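Local coordinates for protein VAL-1 (Chlorella virus, PDB 3GNE) that cleaves alginate by beta-elimination, as a viral alginate lyase of polysaccharide lyase family 14, at residues G124-I129 against F151-F156; W77-P82 against N158-D163; G95-H100 against G112-I117. All blocks are in the same frame, centred on the assembly; numbering follows the deposited sequence. Where two conformers were deposited one is given.

Interaction 1 (G124-I129 against F151-F156); sequences GVIDYI and FFQDDF
The Phe152 ring carries the CB of its neighbour Phe151 centrally over one face, 4.0 Å above the plane. Its CD2-CE2 side leans on Asp127, with CD2 3.7 Å from Asp127 CB. The Asp127 carboxylate runs alongside the ring, their planes only 19° apart. Asp127 CG is anti to the backbone N, and Ser188 OG holds the oxygen OD2 by a hydrogen bond. The Phe156 ring takes Val125 O at its edge, close to the ring plane, while Asp155 CB sits over one face toward the rim. The Phe151 and Ile129 side chains cross at about a right angle, Phe151 CE2 lying 4.0 Å from Ile129 CD1.

These groups hang on a short antiparallel pairing at the border of a beta sheet in this concanavalin-clan, jelly-roll-type lyase. Asp127 and Phe151 form a hydrogen-bonded pair. Asp127 N donates to Phe151 O at 2.9 Å, and Phe151 N returns an equally short bond to Asp127 O. Both bonds lie in the carbonyl planes.

Past Phe151 the chain turns away from strand geometry. Phe152 has a positive phi, and its O accepts a bond from Asp155 N. A water bridges the two segments here, donating to Val125 O and to Gln153 O. The chain then returns to Val125, whose N gives a weak bond to Phe156 O at 3.3 Å. The Gly124 CA-H points at the same oxygen. Ile126 CG2 lies against Gln153 CA at 3.7 Å. Val190 and Val192 of strand 186-192 pack against Phe152 and Phe156 respectively.

Interaction 2 (W77-P82 against N158-D163); sequences WEVFYP and NALKYD
Phe80 CG is anti to the backbone N (chi1 -172°), which brings the ring to the backbone CA and C of Asp163. Tyr81 and Leu160 each have CG anti to the carbonyl carbon, and their side chains cross obliquely. The contact fastens loop 158-163 to the end of strand 72-80, which lies between strands 166-173 and 231-241 in one sheet of this jelly-roll-type beta sandwich.

Asp163 CA stands over one face of the Phe80 ring in a CH-pi contact, 4.0 Å from the centroid and 30° off the normal. Phe34 meets the same ring edge-to-face, and Trp165 meets it obliquely. Tyr81 CE2 touches Leu160 CD1 at 3.9 Å. Leu160 CD2 reaches Val79 CG1 more loosely. The Tyr81 hydroxyl is hydrogen-bonded to His93 NE2.

The firmest polar link is between backbones. Asp163 N donates to Tyr81 O at 2.9 Å, nearly straight at 168°, although the donor stands above the carbonyl plane. The Tyr162 CA-H is turned to the same oxygen. The Tyr162 ring also lies beside it, with Tyr81 O in the ring plane at the edge. A water links the two segments further, accepting from Tyr81 N and donating to Lys161 O. The outer part of the loop is exposed: there Lys161 NZ folds back to donate to Asn158 O. Tyr162 OH is held by Phe85 O. The Asp163 carboxylate accepts from Lys83 N through OD1, and this same oxygen lies 3.4 Å from Pro82 CA.

Interaction 3 (G95-H100 against G112-I117); sequences GTFIGH and GASNRI
Strands 95-99 and 112-117 are closely joined from Gly95 to Ile98, and lose their hydrogen bonding toward His100. They are antiparallel neighbours in the beta sandwich. Two hydrogen-bonded pairs set the register. Thr96 and Asn115 exchange two bonds of 2.8 Å between their backbone N and O atoms. Ile98 N donates to Ala113 O at 2.8 Å, but that from Ala113 N to Ile98 O is longer, 3.2 Å.

On the sheet face of Phe97 and Ser114, Ser114 CB sits squarely over the ring, 3.5 Å from its centroid and 7° off the normal, a CH-pi contact. Ser114 OG is hydrogen-bonded to Ala103 O. Arg214 makes a cation-pi contact with the Phe97 ring. On the opposite face of the sheet, that of Thr96, Ile98, Ala113 and Asn115, Thr96 CG2 and Asn115 CB are the closest side-chain pair at 3.4 Å, and Ile98 CB meets Ala113 CB. Gly95 CA makes a CA-H...O contact with Asn115 O at 3.1 Å.

At the exposed end the ladder loosens. His100 O and Gly112 N are near each other but badly angled for a bond, and the CB of His100 points away from 112-117.

The two faces thus differ in chemistry. Asn115 ND2 is held by Thr172 and Ser188 between the sheets, whereas Arg116 NH2 hydrogen-bonds a citrate, probably from the crystallisation liquor; an arginine here could likewise meet the carboxylates of alginate.

Interactions 1 and 3 belong to one sheet, where strands 112-119 and 125-130 are neighbours. Tyr128 N lies 2.7 Å from Arg116 O, a probable hydrogen bond between them. Interaction 2 joins a strand of the other large sheet to a loop. It touches interaction 1 through Val125 CG2 and Leu160 CG, 3.6 Å apart, and interaction 3 through Trp77 CZ2 and Ile117 CG1, also 3.6 Å apart. The centres of interactions 2 and 3 are about 24 Å apart. A citrate, probably from the crystallisation liquor, is hydrogen-bonded by Tyr128 of interaction 1 and Arg116 of interaction 3. It may mark a substrate-binding surface.

Interaction 1 (G124-I129 against F151-F156)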
loop_
_atom_site.group_PDB
_atom_site.type_symbol
_atom_site.label_atom_id
_atom_site.label_comp_id
_atom_site.label_asym_id
_atom_site.label_seq_id
_atom_site.Cartn_x
_atom_site.Cartn_y
_atom_site.Cartn_z
ATOM N N GLY A 124 -6.730 -12.794 -3.497
ATOM C CA GLY A 124 -7.127 -12.274 -2.171
ATOM C C GLY A 124 -6.434 -10.967 -1.871
ATOM O O GLY A 124 -5.534 -10.538 -2.591
ATOM N N VAL A 125 -6.856 -10.325 -0.761
ATOM C CA VAL A 125 -6.278 -9.079 -0.309
ATOM C C VAL A 125 -6.044 -9.191 1.176
ATOM O O VAL A 125 -6.856 -9.804 1.880
ATOM C CB VAL A 125 -7.190 -7.873 -0.658
ATOM C CG1 VAL A 125 -6.651 -6.542 -0.104
ATOM C CG2 VAL A 125 -7.341 -7.776 -2.173
ATOM N N ILE A 126 -4.971 -8.552 1.639
ATOM C CA ILE A 126 -4.778 -8.341 3.080
ATOM C C ILE A 126 -4.269 -6.932 3.304
ATOM O O ILE A 126 -3.710 -6.270 2.453
ATOM C CB ILE A 126 -3.744 -9.313 3.707
ATOM C CG1 ILE A 126 -2.411 -9.272 2.957
ATOM C CG2 ILE A 126 -4.294 -10.737 3.751
ATOM C CD1 ILE A 126 -1.256 -9.917 3.730
ATOM N N ASP A 127 -4.492 -6.466 4.566
ATOM C CA ASP A 127 -3.751 -5.381 5.152
ATOM C C ASP A 127 -2.392 -5.923 5.597
ATOM O O ASP A 127 -2.345 -7.032 6.106
ATOM C CB ASP A 127 -4.539 -4.861 6.360
ATOM C CG ASP A 127 -4.078 -3.534 6.872
ATOM O OD1 ASP A 127 -3.225 -2.879 6.195
ATOM O OD2 ASP A 127 -4.484 -3.155 7.968
ATOM N N TYR A 128 -1.321 -5.185 5.398
ATOM C CA TYR A 128 0.020 -5.700 5.680
ATOM C C TYR A 128 0.823 -4.618 6.422
ATOM O O TYR A 128 1.135 -3.571 5.845
ATOM C CB TYR A 128 0.662 -6.075 4.359
ATOM C CG TYR A 128 1.987 -6.791 4.494
ATOM C CD1 TYR A 128 2.047 -8.049 5.137
ATOM C CD2 TYR A 128 3.150 -6.214 3.973
ATOM C CE1 TYR A 128 3.256 -8.727 5.279
ATOM C CE2 TYR A 128 4.355 -6.914 4.084
ATOM C CZ TYR A 128 4.420 -8.151 4.732
ATOM O OH TYR A 128 5.582 -8.862 4.858
ATOM N N ILE A 129 1.095 -4.868 7.670
ATOM C CA ILE A 129 1.611 -3.843 8.581
ATOM C C ILE A 129 3.007 -4.178 9.056
ATOM O O ILE A 129 3.245 -5.286 9.549
ATOM C CB ILE A 129 0.660 -3.707 9.801
ATOM C CG1 ILE A 129 -0.728 -3.289 9.314
ATOM C CG2 ILE A 129 1.249 -2.708 10.826
ATOM C CD1 ILE A 129 -1.758 -3.114 10.440
ATOM N N PHE A 151 -3.502 -8.906 7.958
ATOM C CA PHE A 151 -4.857 -8.961 8.529
ATOM C C PHE A 151 -5.865 -9.039 7.392
ATOM O O PHE A 151 -5.594 -8.553 6.280
ATOM C CB PHE A 151 -5.178 -7.694 9.348
ATOM C CG PHE A 151 -4.242 -7.587 10.567
ATOM C CD1 PHE A 151 -4.663 -8.120 11.776
ATOM C CD2 PHE A 151 -3.018 -6.971 10.454
ATOM C CE1 PHE A 151 -3.855 -8.051 12.883
ATOM C CE2 PHE A 151 -2.202 -6.896 11.556
ATOM C CZ PHE A 151 -2.587 -7.451 12.788
ATOM N N PHE A 152 -7.023 -9.647 7.715
ATOM C CA PHE A 152 -8.194 -9.669 6.832
ATOM C C PHE A 152 -8.116 -10.768 5.794
ATOM O O PHE A 152 -8.955 -10.775 4.877
ATOM C CB PHE A 152 -8.526 -8.329 6.173
ATOM C CG PHE A 152 -8.539 -7.127 7.082
ATOM C CD1 PHE A 152 -9.024 -7.212 8.377
ATOM C CD2 PHE A 152 -8.061 -5.894 6.595
ATOM C CE1 PHE A 152 -9.031 -6.094 9.187
ATOM C CE2 PHE A 152 -8.089 -4.769 7.410
ATOM C CZ PHE A 152 -8.580 -4.870 8.695
ATOM N N GLN A 153 -7.200 -11.729 5.935
ATOM C CA GLN A 153 -7.148 -12.748 4.889
ATOM C C GLN A 153 -8.463 -13.503 4.675
ATOM O O GLN A 153 -8.808 -13.848 3.554
ATOM C CB GLN A 153 -6.048 -13.746 5.224
ATOM C CG GLN A 153 -5.712 -14.543 3.955
ATOM C CD GLN A 153 -4.646 -15.568 4.318
ATOM O OE1 GLN A 153 -4.907 -16.475 5.137
ATOM N NE2 GLN A 153 -3.512 -15.396 3.684
ATOM N N ASP A 154 -9.252 -13.717 5.735
ATOM C CA ASP A 154 -10.506 -14.435 5.543
ATOM C C ASP A 154 -11.634 -13.569 5.027
ATOM O O ASP A 154 -12.719 -14.083 4.750
ATOM C CB ASP A 154 -10.913 -15.102 6.874
ATOM C CG ASP A 154 -10.126 -16.373 7.196
ATOM O OD1 ASP A 154 -9.465 -16.880 6.264
ATOM O OD2 ASP A 154 -10.194 -16.819 8.375
ATOM N N ASP A 155 -11.427 -12.266 4.908
ATOM C CA ASP A 155 -12.494 -11.364 4.527
ATOM C C ASP A 155 -12.411 -11.010 3.058
ATOM O O ASP A 155 -13.428 -10.526 2.536
ATOM C CB ASP A 155 -12.412 -10.083 5.381
ATOM C CG ASP A 155 -12.431 -10.336 6.877
ATOM O OD1 ASP A 155 -13.377 -11.029 7.294
ATOM O OD2 ASP A 155 -11.521 -9.831 7.562
ATOM N N PHE A 156 -11.296 -11.244 2.388
ATOM C CA PHE A 156 -11.144 -10.776 1.020
ATOM C C PHE A 156 -10.631 -11.883 0.128
ATOM O O PHE A 156 -9.912 -11.632 -0.824
ATOM C CB PHE A 156 -10.169 -9.578 0.946
ATOM C CG PHE A 156 -10.701 -8.332 1.664
ATOM C CD1 PHE A 156 -10.048 -7.851 2.778
ATOM C CD2 PHE A 156 -11.825 -7.669 1.223
ATOM C CE1 PHE A 156 -10.467 -6.715 3.459
ATOM C CE2 PHE A 156 -12.276 -6.529 1.857
ATOM C CZ PHE A 156 -11.593 -6.060 2.979
HETATM O O HOH W 1 -7.723 -12.485 1.470
#

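Interaction 2 (W77-P82 against N158-D163)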
loop_
_atom_site.group_PDB
_atom_site.type_symbol
_atom_site.label_atom_id
_atom_site.label_comp_id
_atom_site.label_asym_id
_atom_site.label_seq_id
_atom_site.Cartn_x
_atom_site.Cartn_y
_atom_site.Cartn_z
ATOM N N TRP A 77 -7.120 3.418 -5.055
ATOM C CA TRP A 77 -6.722 3.238 -6.459
ATOM C C TRP A 77 -7.578 2.120 -7.025
ATOM O O TRP A 77 -8.278 1.423 -6.259
ATOM C CB TRP A 77 -5.227 2.886 -6.638
ATOM C CG TRP A 77 -4.808 1.710 -5.799
ATOM C CD1 TRP A 77 -4.821 0.386 -6.170
ATOM C CD2 TRP A 77 -4.332 1.726 -4.451
ATOM N NE1 TRP A 77 -4.370 -0.416 -5.127
ATOM C CE2 TRP A 77 -4.065 0.391 -4.060
ATOM C CE3 TRP A 77 -4.095 2.776 -3.518
ATOM C CZ2 TRP A 77 -3.578 0.044 -2.790
ATOM C CZ3 TRP A 77 -3.606 2.411 -2.256
ATOM C CH2 TRP A 77 -3.360 1.092 -1.904
ATOM N N GLU A 78 -7.528 1.978 -8.333
ATOM C CA GLU A 78 -8.244 0.876 -8.980
ATOM C C GLU A 78 -7.269 0.036 -9.756
ATOM O O GLU A 78 -6.289 0.562 -10.300
ATOM C CB GLU A 78 -9.321 1.419 -9.952
ATOM C CG GLU A 78 -10.323 2.274 -9.112
ATOM C CD GLU A 78 -11.329 2.940 -10.017
ATOM O OE1 GLU A 78 -11.554 2.460 -11.137
ATOM O OE2 GLU A 78 -11.970 3.926 -9.632
ATOM N N VAL A 79 -7.510 -1.279 -9.811
ATOM C CA VAL A 79 -6.593 -2.160 -10.578
ATOM C C VAL A 79 -7.362 -3.171 -11.405
ATOM O O VAL A 79 -8.354 -3.735 -10.991
ATOM C CB VAL A 79 -5.656 -2.856 -9.581
ATOM C CG1 VAL A 79 -6.470 -3.716 -8.598
ATOM C CG2 VAL A 79 -4.615 -3.688 -10.332
ATOM N N PHE A 80 -6.894 -3.342 -12.632
ATOM C CA PHE A 80 -7.460 -4.260 -13.611
ATOM C C PHE A 80 -6.430 -5.374 -13.884
ATOM O O PHE A 80 -5.309 -5.078 -14.329
ATOM C CB PHE A 80 -7.757 -3.475 -14.868
ATOM C CG PHE A 80 -8.538 -4.196 -15.961
ATOM C CD1 PHE A 80 -9.869 -3.826 -16.187
ATOM C CD2 PHE A 80 -8.015 -5.180 -16.771
ATOM C CE1 PHE A 80 -10.578 -4.415 -17.209
ATOM C CE2 PHE A 80 -8.719 -5.783 -17.799
ATOM C CZ PHE A 80 -10.023 -5.407 -18.036
ATOM N N TYR A 81 -6.853 -6.591 -13.598
ATOM C CA TYR A 81 -6.080 -7.819 -13.856
ATOM C C TYR A 81 -6.706 -8.529 -15.055
ATOM O O TYR A 81 -7.795 -9.109 -14.852
ATOM C CB TYR A 81 -6.134 -8.723 -12.631
ATOM C CG TYR A 81 -5.321 -8.131 -11.474
ATOM C CD1 TYR A 81 -3.913 -8.183 -11.589
ATOM C CD2 TYR A 81 -5.902 -7.588 -10.333
ATOM C CE1 TYR A 81 -3.150 -7.659 -10.529
ATOM C CE2 TYR A 81 -5.119 -7.060 -9.304
ATOM C CZ TYR A 81 -3.747 -7.119 -9.433
ATOM O OH TYR A 81 -2.929 -6.595 -8.432
ATOM N N PRO A 82 -6.085 -8.510 -16.214
ATOM C CA PRO A 82 -6.666 -9.244 -17.330
ATOM C C PRO A 82 -6.799 -10.717 -16.993
ATOM O O PRO A 82 -5.954 -11.271 -16.289
ATOM C CB PRO A 82 -5.636 -9.050 -18.448
ATOM C CG PRO A 82 -4.958 -7.736 -18.106
ATOM C CD PRO A 82 -4.855 -7.799 -16.577
ATOM N N ASN A 158 -10.275 -14.132 -2.874
ATOM C CA ASN A 158 -10.617 -13.935 -4.273
ATOM C C ASN A 158 -11.350 -12.626 -4.513
ATOM O O ASN A 158 -12.200 -12.507 -5.400
ATOM C CB ASN A 158 -11.445 -15.157 -4.705
ATOM C CG ASN A 158 -11.626 -15.188 -6.202
ATOM O OD1 ASN A 158 -10.657 -15.051 -6.970
ATOM N ND2 ASN A 158 -12.890 -15.358 -6.592
ATOM N N ALA A 159 -11.012 -11.599 -3.739
ATOM C CA ALA A 159 -11.724 -10.330 -3.890
ATOM C C ALA A 159 -11.368 -9.632 -5.201
ATOM O O ALA A 159 -12.178 -8.885 -5.756
ATOM C CB ALA A 159 -11.423 -9.404 -2.707
ATOM N N LEU A 160 -10.147 -9.832 -5.668
ATOM C CA LEU A 160 -9.698 -9.194 -6.918
ATOM C C LEU A 160 -10.155 -10.052 -8.091
ATOM O O LEU A 160 -9.613 -11.140 -8.345
ATOM C CB LEU A 160 -8.187 -9.020 -6.908
ATOM C CG LEU A 160 -7.652 -8.182 -5.745
ATOM C CD1 LEU A 160 -6.121 -8.287 -5.731
ATOM C CD2 LEU A 160 -8.094 -6.717 -5.892
ATOM N N LYS A 161 -11.173 -9.561 -8.787
ATOM C CA LYS A 161 -11.720 -10.291 -9.901
ATOM C C LYS A 161 -10.993 -9.965 -11.174
ATOM O O LYS A 161 -10.358 -8.912 -11.292
ATOM C CB LYS A 161 -13.205 -9.933 -10.043
ATOM C CG LYS A 161 -14.050 -10.142 -8.787
ATOM C CD LYS A 161 -13.909 -11.521 -8.148
ATOM C CE LYS A 161 -14.873 -11.563 -6.950
ATOM N NZ LYS A 161 -14.759 -12.844 -6.199
ATOM N N TYR A 162 -11.075 -10.857 -12.168
ATOM C CA TYR A 162 -10.478 -10.579 -13.486
ATOM C C TYR A 162 -11.336 -9.670 -14.357
ATOM O O TYR A 162 -12.577 -9.681 -14.300
ATOM C CB TYR A 162 -10.266 -11.912 -14.245
ATOM C CG TYR A 162 -9.200 -12.817 -13.698
ATOM C CD1 TYR A 162 -7.906 -12.406 -13.580
ATOM C CD2 TYR A 162 -9.490 -14.134 -13.272
ATOM C CE1 TYR A 162 -6.922 -13.231 -13.071
ATOM C CE2 TYR A 162 -8.519 -14.982 -12.767
ATOM C CZ TYR A 162 -7.228 -14.502 -12.670
ATOM O OH TYR A 162 -6.252 -15.341 -12.185
ATOM N N ASP A 163 -10.674 -8.914 -15.236
ATOM C CA ASP A 163 -11.337 -8.156 -16.291
ATOM C C ASP A 163 -12.282 -7.100 -15.736
ATOM O O ASP A 163 -13.324 -6.800 -16.363
ATOM C CB ASP A 163 -12.071 -9.179 -17.200
ATOM C CG ASP A 163 -11.139 -9.916 -18.137
ATOM O OD1 ASP A 163 -9.949 -9.564 -18.255
ATOM O OD2 ASP A 163 -11.615 -10.872 -18.821
HETATM O O HOH W 2 -9.489 -7.039 -12.926
#

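Interaction 3 (G95-H100 against G112-I117)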
loop_
_atom_site.group_PDB
_atom_site.type_symbol
_atom_site.label_atom_id
_atom_site.label_comp_id
_atom_site.label_asym_id
_atom_site.label_seq_id
_atom_site.Cartn_x
_atom_site.Cartn_y
_atom_site.Cartn_z
ATOM N N GLY A 95 0.879 1.813 0.083
ATOM C CA GLY A 95 0.158 2.200 1.317
ATOM C C GLY A 95 0.859 3.391 1.925
ATOM O O GLY A 95 1.491 4.198 1.259
ATOM N N THR A 96 0.699 3.503 3.217
ATOM C CA THR A 96 1.129 4.677 3.949
ATOM C C THR A 96 2.257 4.341 4.885
ATOM O O THR A 96 2.279 3.273 5.466
ATOM C CB THR A 96 -0.117 5.179 4.725
ATOM O OG1 THR A 96 0.054 6.479 5.208
ATOM C CG2 THR A 96 -0.294 4.251 5.902
ATOM N N PHE A 97 3.212 5.280 5.007
ATOM C CA PHE A 97 4.298 5.157 5.982
ATOM C C PHE A 97 4.128 6.209 7.071
ATOM O O PHE A 97 3.613 7.292 6.779
ATOM C CB PHE A 97 5.668 5.322 5.297
ATOM C CG PHE A 97 6.131 3.982 4.679
ATOM C CD1 PHE A 97 5.455 3.420 3.606
ATOM C CD2 PHE A 97 7.250 3.320 5.191
ATOM C CE1 PHE A 97 5.903 2.220 3.034
ATOM C CE2 PHE A 97 7.701 2.116 4.665
ATOM C CZ PHE A 97 7.005 1.574 3.597
ATOM N N ILE A 98 4.518 5.811 8.282
ATOM C CA ILE A 98 4.394 6.581 9.509
ATOM C C ILE A 98 5.782 7.008 9.972
ATOM O O ILE A 98 6.650 6.128 9.990
ATOM C CB ILE A 98 3.821 5.734 10.660
ATOM C CG1 ILE A 98 2.400 5.233 10.435
ATOM C CG2 ILE A 98 3.845 6.536 11.961
ATOM C CD1 ILE A 98 1.659 6.277 9.622
ATOM N N GLY A 99 5.982 8.261 10.352
ATOM C CA GLY A 99 7.264 8.604 11.005
ATOM C C GLY A 99 8.399 8.566 9.979
ATOM O O GLY A 99 8.251 8.959 8.809
ATOM N N HIS A 100 9.536 8.089 10.432
ATOM C CA HIS A 100 10.709 7.889 9.552
ATOM C C HIS A 100 11.423 6.629 9.999
ATOM O O HIS A 100 11.129 6.132 11.116
ATOM C CB HIS A 100 11.654 9.117 9.591
ATOM C CG HIS A 100 12.299 9.316 10.927
ATOM N ND1 HIS A 100 13.534 8.803 11.250
ATOM C CD2 HIS A 100 11.816 9.975 12.011
ATOM C CE1 HIS A 100 13.781 9.189 12.515
ATOM N NE2 HIS A 100 12.758 9.895 12.988
ATOM N N GLY A 112 9.411 4.228 12.854
ATOM C CA GLY A 112 8.719 4.070 11.595
ATOM C C GLY A 112 7.736 2.940 11.606
ATOM O O GLY A 112 7.946 1.923 12.276
ATOM N N ALA A 113 6.676 3.057 10.824
ATOM C CA ALA A 113 5.721 1.968 10.612
ATOM C C ALA A 113 5.160 2.094 9.213
ATOM O O ALA A 113 5.298 3.122 8.548
ATOM C CB ALA A 113 4.554 2.060 11.606
ATOM N N SER A 114 4.499 1.028 8.752
ATOM C CA SER A 114 3.868 1.136 7.427
ATOM C C SER A 114 2.592 0.272 7.404
ATOM O O SER A 114 2.460 -0.730 8.135
ATOM C CB SER A 114 4.788 0.737 6.261
ATOM O OG SER A 114 5.135 -0.648 6.448
ATOM N N ASN A 115 1.678 0.734 6.533
ATOM C CA ASN A 115 0.350 0.131 6.363
ATOM C C ASN A 115 0.135 -0.067 4.878
ATOM O O ASN A 115 -0.059 0.948 4.197
ATOM C CB ASN A 115 -0.713 1.086 6.945
ATOM C CG ASN A 115 -2.047 0.404 7.137
ATOM O OD1 ASN A 115 -2.057 -0.837 7.222
ATOM N ND2 ASN A 115 -3.124 1.174 7.178
ATOM N N ARG A 116 0.220 -1.302 4.385
ATOM C CA ARG A 116 0.167 -1.514 2.951
ATOM C C ARG A 116 -0.909 -2.518 2.579
ATOM O O ARG A 116 -1.305 -3.359 3.369
ATOM C CB ARG A 116 1.497 -2.053 2.436
ATOM C CG ARG A 116 2.573 -0.963 2.372
ATOM C CD ARG A 116 3.876 -1.506 1.726
ATOM N NE ARG A 116 4.500 -2.423 2.739
ATOM C CZ ARG A 116 5.565 -3.182 2.503
ATOM N NH1 ARG A 116 6.127 -3.187 1.273
ATOM N NH2 ARG A 116 6.111 -3.964 3.451
ATOM N N ILE A 117 -1.333 -2.428 1.314
ATOM C CA ILE A 117 -2.144 -3.471 0.716
ATOM C C ILE A 117 -1.242 -4.493 0.056
ATOM O O ILE A 117 -0.324 -4.115 -0.737
ATOM C CB ILE A 117 -3.043 -2.856 -0.390
ATOM C CG1 ILE A 117 -4.116 -1.936 0.203
ATOM C CG2 ILE A 117 -3.635 -3.974 -1.245
ATOM C CD1 ILE A 117 -5.221 -2.654 0.989
#